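FAD dependent oxidoreductase domain-containing protein (Deinococcus radiodurans R1, PDB 3C4N) binds ADP and is probably an FAD-dependent oxidoreductase of the ETF-QO/FixC family, its substrate and reaction not established. Local coordinates at residues 259-264 against 335-340. Numbering follows the deposited sequence.
Sequences RLDLLS and GLELGR
Gly335 O accepts a hydrogen bond from Asp261 N at 3.1 Å, while Gly335 CA lies beside Leu262 CG. Leu336 follows, its CG 3.7 Å from Leu260 CD1; with CG anti to the backbone N (chi1 -176°) and chi2 at 75° carrying CD1 on, the Leu260 side chain sets that methyl over the face of the Gly335-Leu336 peptide, 3.2 Å from Leu336 N. Both leucines also pack on strand 284-288, Leu260 on Tyr285 and Leu336 on Leu287. The backbones pair here as a single antiparallel bridge, Leu260 with Leu336, where the end of strand 251-260 meets the loop between helix 315-324 and strand 347-352; beyond it the chain makes an inverse gamma turn centred on Asp261, with Leu262 N bonded to Leu260 O. Glu337 N donates the second hydrogen bond of the bridge, to Arg259 O at 3.0 Å. The Glu337 side chain reaches over to Asp261, OE2 lying 2.6 Å from Asp261 OD2 with the carboxylate planes 66° apart. Asp261 OD1 is gripped side-on by Arg259 NE (2.9 Å) and NH2 (3.0 Å), with OD1 lying in the guanidinium plane, at its edge, which probably offsets part of the negative charge gathered here. An alanine in place of Asp261 would probably deprive the Arg259 guanidinium of this carboxylate partner and let it turn more freely.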
# COMPACT_ATOMS: atom_id res chain seq x y z
N ARG A 259 8.39 -13.73 -25.97
CA ARG A 259 7.81 -12.74 -26.87
C ARG A 259 8.15 -12.95 -28.35
O ARG A 259 9.27 -13.33 -28.69
CB ARG A 259 8.23 -11.33 -26.46
CG ARG A 259 7.71 -10.30 -27.44
CD ARG A 259 7.61 -8.93 -26.84
NE ARG A 259 7.59 -7.97 -27.90
CZ ARG A 259 6.72 -7.05 -28.29
NH1 ARG A 259 5.54 -6.77 -27.73
NH2 ARG A 259 7.10 -6.38 -29.36
N LEU A 260 7.17 -12.68 -29.21
CA LEU A 260 7.34 -12.82 -30.65
C LEU A 260 7.28 -11.43 -31.29
O LEU A 260 6.21 -10.85 -31.43
CB LEU A 260 6.23 -13.69 -31.23
CG LEU A 260 6.36 -13.98 -32.73
CD1 LEU A 260 7.46 -15.01 -32.97
CD2 LEU A 260 5.03 -14.48 -33.25
N ASP A 261 8.44 -10.91 -31.67
CA ASP A 261 8.51 -9.59 -32.27
C ASP A 261 8.12 -9.53 -33.73
O ASP A 261 8.97 -9.42 -34.60
CB ASP A 261 9.91 -9.01 -32.08
CG ASP A 261 10.24 -8.76 -30.62
OD1 ASP A 261 9.58 -7.91 -30.00
OD2 ASP A 261 11.16 -9.41 -30.09
N LEU A 262 6.82 -9.62 -34.00
CA LEU A 262 6.31 -9.53 -35.36
C LEU A 262 5.12 -8.58 -35.35
O LEU A 262 4.33 -8.58 -34.40
CB LEU A 262 5.92 -10.91 -35.87
CG LEU A 262 7.10 -11.81 -36.24
CD1 LEU A 262 6.63 -13.19 -36.57
CD2 LEU A 262 7.84 -11.20 -37.42
N LEU A 263 5.01 -7.78 -36.40
CA LEU A 263 3.95 -6.79 -36.54
C LEU A 263 2.64 -7.16 -35.89
O LEU A 263 2.07 -8.21 -36.16
CB LEU A 263 3.69 -6.48 -38.02
CG LEU A 263 2.72 -5.33 -38.29
CD1 LEU A 263 3.28 -4.06 -37.66
CD2 LEU A 263 2.54 -5.12 -39.80
N SER A 264 2.15 -6.29 -35.02
CA SER A 264 0.88 -6.53 -34.35
C SER A 264 0.10 -5.23 -34.23
O SER A 264 0.68 -4.15 -34.19
CB SER A 264 1.11 -7.11 -32.97
OG SER A 264 -0.10 -7.14 -32.24
N GLY A 335 11.43 -13.76 -35.50
CA GLY A 335 10.57 -13.17 -34.48
C GLY A 335 10.70 -13.59 -33.03
O GLY A 335 10.85 -12.74 -32.15
N LEU A 336 10.63 -14.90 -32.78
CA LEU A 336 10.71 -15.47 -31.43
C LEU A 336 11.99 -15.23 -30.68
O LEU A 336 13.08 -15.49 -31.19
CB LEU A 336 10.46 -16.98 -31.46
CG LEU A 336 9.16 -17.52 -30.86
CD1 LEU A 336 9.20 -19.05 -30.92
CD2 LEU A 336 8.99 -17.06 -29.43
N GLU A 337 11.83 -14.74 -29.45
CA GLU A 337 12.95 -14.49 -28.56
C GLU A 337 13.13 -15.76 -27.72
O GLU A 337 12.35 -16.01 -26.80
CB GLU A 337 12.66 -13.31 -27.62
CG GLU A 337 12.09 -12.06 -28.28
CD GLU A 337 12.40 -10.79 -27.47
OE1 GLU A 337 12.28 -10.82 -26.23
OE2 GLU A 337 12.75 -9.76 -28.09
N LEU A 338 14.14 -16.55 -28.05
CA LEU A 338 14.43 -17.80 -27.34
C LEU A 338 15.32 -17.64 -26.11
O LEU A 338 15.28 -18.47 -25.20
CB LEU A 338 15.09 -18.79 -28.29
CG LEU A 338 14.22 -19.62 -29.24
CD1 LEU A 338 13.11 -18.76 -29.79
CD2 LEU A 338 15.09 -20.20 -30.33
N GLY A 339 16.14 -16.60 -26.10
CA GLY A 339 17.05 -16.38 -24.98
C GLY A 339 18.14 -17.45 -24.90
O GLY A 339 18.08 -18.45 -25.61
N ARG A 340 19.12 -17.23 -24.03
CA ARG A 340 20.22 -18.18 -23.83
C ARG A 340 19.88 -19.20 -22.75
O ARG A 340 20.10 -20.39 -22.93
CB ARG A 340 21.49 -17.44 -23.43
CG ARG A 340 22.04 -16.50 -24.48
CD ARG A 340 23.16 -15.64 -23.92
NE ARG A 340 22.69 -14.71 -22.89
CZ ARG A 340 22.56 -15.00 -21.59
NH1 ARG A 340 22.87 -16.20 -21.13
NH2 ARG A 340 22.13 -14.06 -20.76